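Local coordinates for protein metallocarboxypeptidase (Trypanosoma cruzi, PDB 3DWC) that probably releases C-terminal amino acids other than proline from peptides, as a metal-dependent carboxypeptidase of the M32 family, at residues S335-K338 against R339-Q342; Y492-H495 against L496-R499. All blocks are in the same frame, centred on the assembly; numbering follows the deposited sequence.

Contact 1: S335-K338 against R339-Q342. With SO4 (sulfate ion), chain U.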
loop_
_atom_site.group_PDB
_atom_site.type_symbol
_atom_site.label_atom_id
_atom_site.label_comp_id
_atom_site.label_asym_id
_atom_site.label_seq_id
_atom_site.Cartn_x
_atom_site.Cartn_y
_atom_site.Cartn_z
ATOM N N SER B 335 -8.733 11.634 -39.606
ATOM C CA SER B 335 -9.879 12.511 -39.800
ATOM C C SER B 335 -11.125 12.009 -39.041
ATOM O O SER B 335 -11.838 12.783 -38.384
ATOM C CB SER B 335 -10.191 12.627 -41.308
ATOM O OG SER B 335 -11.535 13.083 -41.513
ATOM N N ASN B 336 -11.408 10.721 -39.116
ATOM C CA ASN B 336 -12.562 10.219 -38.385
ATOM C C ASN B 336 -12.358 10.251 -36.865
ATOM O O ASN B 336 -13.260 10.648 -36.140
ATOM C CB ASN B 336 -12.950 8.806 -38.812
ATOM C CG ASN B 336 -14.185 8.340 -38.102
ATOM O OD1 ASN B 336 -15.269 8.787 -38.450
ATOM N ND2 ASN B 336 -14.041 7.490 -37.073
ATOM N N MET B 337 -11.171 9.905 -36.367
ATOM C CA MET B 337 -10.978 9.948 -34.933
ATOM C C MET B 337 -11.059 11.350 -34.367
ATOM O O MET B 337 -11.476 11.545 -33.237
ATOM C CB MET B 337 -9.692 9.258 -34.505
ATOM C CG MET B 337 -9.744 7.743 -34.696
ATOM S SD MET B 337 -11.073 6.927 -33.811
ATOM C CE MET B 337 -10.779 7.615 -32.199
ATOM N N LYS B 338 -10.604 12.335 -35.116
ATOM C CA LYS B 338 -10.827 13.718 -34.704
ATOM C C LYS B 338 -12.319 14.026 -34.523
ATOM O O LYS B 338 -12.725 14.724 -33.597
ATOM C CB LYS B 338 -10.199 14.684 -35.707
ATOM C CG LYS B 338 -10.376 16.137 -35.324
ATOM C CD LYS B 338 -9.631 17.034 -36.311
ATOM C CE LYS B 338 -10.176 18.431 -36.329
ATOM N NZ LYS B 338 -9.432 19.248 -37.393
ATOM N N ARG B 339 -13.142 13.492 -35.408
ATOM C CA ARG B 339 -14.583 13.754 -35.361
ATOM C C ARG B 339 -15.221 13.109 -34.161
ATOM O O ARG B 339 -16.081 13.705 -33.534
ATOM C CB ARG B 339 -15.259 13.316 -36.652
ATOM C CG ARG B 339 -15.365 14.445 -37.609
ATOM C CD ARG B 339 -14.721 14.270 -38.940
ATOM N NE ARG B 339 -15.607 13.785 -39.951
ATOM C CZ ARG B 339 -15.539 14.029 -41.262
ATOM N NH1 ARG B 339 -14.638 14.831 -41.820
ATOM N NH2 ARG B 339 -16.432 13.457 -42.038
ATOM N N VAL B 340 -14.763 11.902 -33.832
ATOM C CA VAL B 340 -15.187 11.185 -32.630
ATOM C C VAL B 340 -14.738 11.944 -31.343
ATOM O O VAL B 340 -15.542 12.262 -30.487
ATOM C CB VAL B 340 -14.609 9.731 -32.637
ATOM C CG1 VAL B 340 -14.844 9.019 -31.273
ATOM C CG2 VAL B 340 -15.171 8.928 -33.823
ATOM N N ILE B 341 -13.459 12.240 -31.227
ATOM C CA ILE B 341 -12.890 12.847 -30.016
ATOM C C ILE B 341 -13.346 14.323 -29.793
ATOM O O ILE B 341 -13.385 14.778 -28.630
ATOM C CB ILE B 341 -11.306 12.710 -30.025
ATOM C CG1 ILE B 341 -10.818 11.245 -30.016
ATOM C CG2 ILE B 341 -10.600 13.407 -28.883
ATOM C CD1 ILE B 341 -11.217 10.479 -28.896
ATOM N N GLN B 342 -13.675 15.065 -30.863
ATOM C CA GLN B 342 -14.081 16.496 -30.753
ATOM C C GLN B 342 -15.582 16.680 -30.900
ATOM O O GLN B 342 -16.066 17.782 -31.092
ATOM C CB GLN B 342 -13.389 17.372 -31.794
ATOM C CG GLN B 342 -11.885 17.538 -31.531
ATOM C CD GLN B 342 -11.203 18.456 -32.513
ATOM O OE1 GLN B 342 -11.845 19.124 -33.324
ATOM N NE2 GLN B 342 -9.881 18.530 -32.419
HETATM S S SO4 U . -18.155 13.620 -45.091
HETATM O O1 SO4 U . -17.367 12.887 -46.092
HETATM O O2 SO4 U . -19.358 14.186 -45.705
HETATM O O3 SO4 U . -18.571 12.717 -44.025
HETATM O O4 SO4 U . -17.344 14.712 -44.554
#

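Contact 2: Y492-H495 against L496-R499. With SO4 (sulfate ion), chain V.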
loop_
_atom_site.group_PDB
_atom_site.type_symbol
_atom_site.label_atom_id
_atom_site.label_comp_id
_atom_site.label_asym_id
_atom_site.label_seq_id
_atom_site.Cartn_x
_atom_site.Cartn_y
_atom_site.Cartn_z
ATOM N N TYR B 492 -8.582 30.745 -23.625
ATOM C CA TYR B 492 -9.497 29.586 -23.615
ATOM C C TYR B 492 -10.570 29.834 -24.657
ATOM O O TYR B 492 -10.894 28.961 -25.420
ATOM C CB TYR B 492 -10.103 29.471 -22.205
ATOM C CG TYR B 492 -10.962 28.271 -21.871
ATOM C CD1 TYR B 492 -10.677 26.983 -22.354
ATOM C CD2 TYR B 492 -12.018 28.410 -20.997
ATOM C CE1 TYR B 492 -11.441 25.894 -21.974
ATOM C CE2 TYR B 492 -12.799 27.311 -20.627
ATOM C CZ TYR B 492 -12.503 26.071 -21.114
ATOM O OH TYR B 492 -13.297 25.017 -20.723
ATOM N N ARG B 493 -11.107 31.047 -24.696
ATOM C CA ARG B 493 -12.075 31.426 -25.725
ATOM C C ARG B 493 -11.541 31.200 -27.161
ATOM O O ARG B 493 -12.223 30.632 -27.987
ATOM C CB ARG B 493 -12.466 32.921 -25.539
ATOM C CG ARG B 493 -13.473 33.428 -26.535
ATOM C CD ARG B 493 -13.797 34.936 -26.384
ATOM N NE ARG B 493 -14.851 35.286 -27.319
ATOM C CZ ARG B 493 -15.569 36.410 -27.333
ATOM N NH1 ARG B 493 -15.367 37.398 -26.476
ATOM N NH2 ARG B 493 -16.506 36.536 -28.251
ATOM N N ARG B 494 -10.351 31.717 -27.458
ATOM C CA ARG B 494 -9.746 31.555 -28.783
ATOM C C ARG B 494 -9.458 30.117 -29.117
ATOM O O ARG B 494 -9.605 29.732 -30.269
ATOM C CB ARG B 494 -8.410 32.296 -28.893
ATOM C CG ARG B 494 -8.484 33.550 -29.602
ATOM C CD ARG B 494 -8.405 34.648 -28.731
ATOM N NE ARG B 494 -7.084 34.805 -28.124
ATOM C CZ ARG B 494 -6.657 35.958 -27.628
ATOM N NH1 ARG B 494 -7.421 37.037 -27.731
ATOM N NH2 ARG B 494 -5.458 36.041 -27.053
ATOM N N HIS B 495 -9.005 29.345 -28.136
ATOM C CA HIS B 495 -8.836 27.862 -28.283
ATOM C C HIS B 495 -10.149 27.169 -28.662
ATOM O O HIS B 495 -10.202 26.377 -29.611
ATOM C CB HIS B 495 -8.345 27.238 -26.975
ATOM C CG HIS B 495 -8.456 25.732 -26.940
ATOM N ND1 HIS B 495 -7.649 24.920 -27.709
ATOM C CD2 HIS B 495 -9.243 24.898 -26.214
ATOM C CE1 HIS B 495 -7.963 23.661 -27.503
ATOM N NE2 HIS B 495 -8.937 23.612 -26.601
ATOM N N LEU B 496 -11.211 27.450 -27.899
ATOM C CA LEU B 496 -12.515 26.841 -28.192
ATOM C C LEU B 496 -13.113 27.257 -29.538
ATOM O O LEU B 496 -13.632 26.429 -30.251
ATOM C CB LEU B 496 -13.520 27.053 -27.021
ATOM C CG LEU B 496 -13.180 26.386 -25.661
ATOM C CD1 LEU B 496 -14.095 26.864 -24.584
ATOM C CD2 LEU B 496 -13.142 24.816 -25.703
ATOM N N GLU B 497 -13.062 28.541 -29.872
ATOM C CA GLU B 497 -13.472 29.073 -31.187
ATOM C C GLU B 497 -12.741 28.450 -32.372
ATOM O O GLU B 497 -13.375 28.009 -33.350
ATOM C CB GLU B 497 -13.250 30.603 -31.238
ATOM C CG GLU B 497 -14.221 31.383 -30.377
ATOM C CD GLU B 497 -13.886 32.884 -30.324
ATOM O OE1 GLU B 497 -14.732 33.631 -29.860
ATOM O OE2 GLU B 497 -12.789 33.318 -30.726
ATOM N N ARG B 498 -11.414 28.392 -32.267
ATOM C CA ARG B 498 -10.585 27.826 -33.296
ATOM C C ARG B 498 -10.795 26.347 -33.524
ATOM O O ARG B 498 -10.759 25.894 -34.667
ATOM C CB ARG B 498 -9.090 28.071 -33.009
ATOM C CG ARG B 498 -8.726 29.535 -33.178
ATOM C CD ARG B 498 -7.335 29.902 -32.650
ATOM N NE ARG B 498 -7.166 31.358 -32.696
ATOM C CZ ARG B 498 -6.175 32.027 -32.083
ATOM N NH1 ARG B 498 -5.262 31.402 -31.373
ATOM N NH2 ARG B 498 -6.109 33.341 -32.175
ATOM N N ARG B 499 -10.983 25.610 -32.439
ATOM C CA ARG B 499 -11.135 24.195 -32.527
ATOM C C ARG B 499 -12.560 23.844 -32.972
ATOM O O ARG B 499 -12.722 23.097 -33.930
ATOM C CB ARG B 499 -10.776 23.547 -31.207
ATOM C CG ARG B 499 -11.130 22.070 -31.161
ATOM C CD ARG B 499 -10.482 21.378 -29.984
ATOM N NE ARG B 499 -9.032 21.270 -30.100
ATOM C CZ ARG B 499 -8.243 20.769 -29.158
ATOM N NH1 ARG B 499 -6.922 20.671 -29.361
ATOM N NH2 ARG B 499 -8.780 20.333 -28.032
HETATM S S SO4 V . -6.330 39.206 -25.091
HETATM O O1 SO4 V . -5.746 40.153 -26.048
HETATM O O2 SO4 V . -6.670 39.905 -23.842
HETATM O O3 SO4 V . -7.593 38.720 -25.651
HETATM O O4 SO4 V . -5.380 38.093 -24.892
HETATM O O HOH W 1 -17.278 33.707 -29.999
#

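Contact 1: S335-K338 against R339-Q342
Asn336 O takes Val340 N at 3.0 Å and a weak, bent second bond from Arg339 N. Arg339 N shares itself with a second carbonyl, Ser335 O, again weakly at 3.3 Å. One residue further on, Met337 O takes Ile341 N at 2.9 Å, and Lys338 O takes Gln342 N, although Gln342 itself has already left helical phi/psi.

The buried amides of Asn336 and Gln342 find partners beyond this turn. Asn336 swings its amide away from its own backbone N (chi1 -177°), to where ND2 donates to the carbonyl oxygens of Leu201 and Ala331, although ND2 also passes 3.7 Å from Val340 CG2. Arg339 bends at chi2 and chi3, laying CD 3.3 Å from Ser335 O and carrying the guanidinium past Ser335 OG, which is hydrogen-bonded to a glycerol. Its NH2 gives a hydrogen bond of 3.0 Å to O4 of a sulfate ion, probably from the crystallisation liquor, and another to Thr199 O; Thr199 N holds the same sulfate. The extended Lys338 chain crosses that of Gln342, its CE 3.5 Å from Gln342 OE1, while Gln342 NE2 is held by the terminal carboxylate of Gly505 and by Arg310 O.

Apolar contact comes from Met337, whose CE meets Ile341 CG1 at 4.2 Å, and both side chains pack on Met315 of helix 312-326. These residues make up nearly all of the short amphipathic alpha-helix 334-341 and the residue after it, with i to i+4 backbone bonds and with Met337 and Ile341 on its buried apolar side, in the largely helical M32 carboxypeptidase fold.

Contact 2: Y492-H495 against L496-R499
Glu497 OE1 is gripped from two directions: Arg493 NE forms a salt bridge to it at 3.0 Å, and a water donates to it at 2.6 Å while weakly accepting from Arg493 NH2. This is an i to i+4 ion pair on alpha-helix 490-501, near the C-terminus of the M32 fold. The extended Arg493 chain crosses that of Glu497, and NE approaches from above the carboxylate plane, 43° out of it.

Elsewhere along the helix, Leu496 lays CD1 over one face of the Tyr492 ring, a CH-pi contact 3.9 Å from the centroid; Leu496 also packs on Trp181 of helix 168-196. Arg494 and Arg498 run side by side, the CG of Arg494 resting over one face of the Arg498 guanidinium. A sulfate, probably from the crystallisation liquor, is bound by Arg494 NH2 and, weakly, by NH1, and probably offsets part of this positive charge; Asn488 ND2 also holds it.

Glu355 takes a hydrogen bond from His495 NE2 on OE2 and a salt bridge from Arg499 NH2 on OE1, which helps fix the two side chains together. Their planes stand 71° apart, with His495 CE1 over the centre of the Arg499 guanidinium, 3.3 Å from CZ.

Contact 1 precedes contact 2 along the chain, on helix 334-341 and helix 490-501 respectively, and their centres lie about 17 Å apart on the same side of the chain's centre. They meet directly where Gln342, just past the end of the first helix, packs against Arg499 on the second, with Gln342 NE2 3.7 Å from Arg499 NE. The C-terminal Gly505 joins them further, since its terminal carboxylate group takes hydrogen bonds from both of these side chains. The chain terminus is thereby tied to the end of helix 334-341, some 160 residues earlier. Neither contact is part of the cobalt site of His267, His271 and Glu298, though the Tyr492 side chain lies about 13 Å from the cobalt ion.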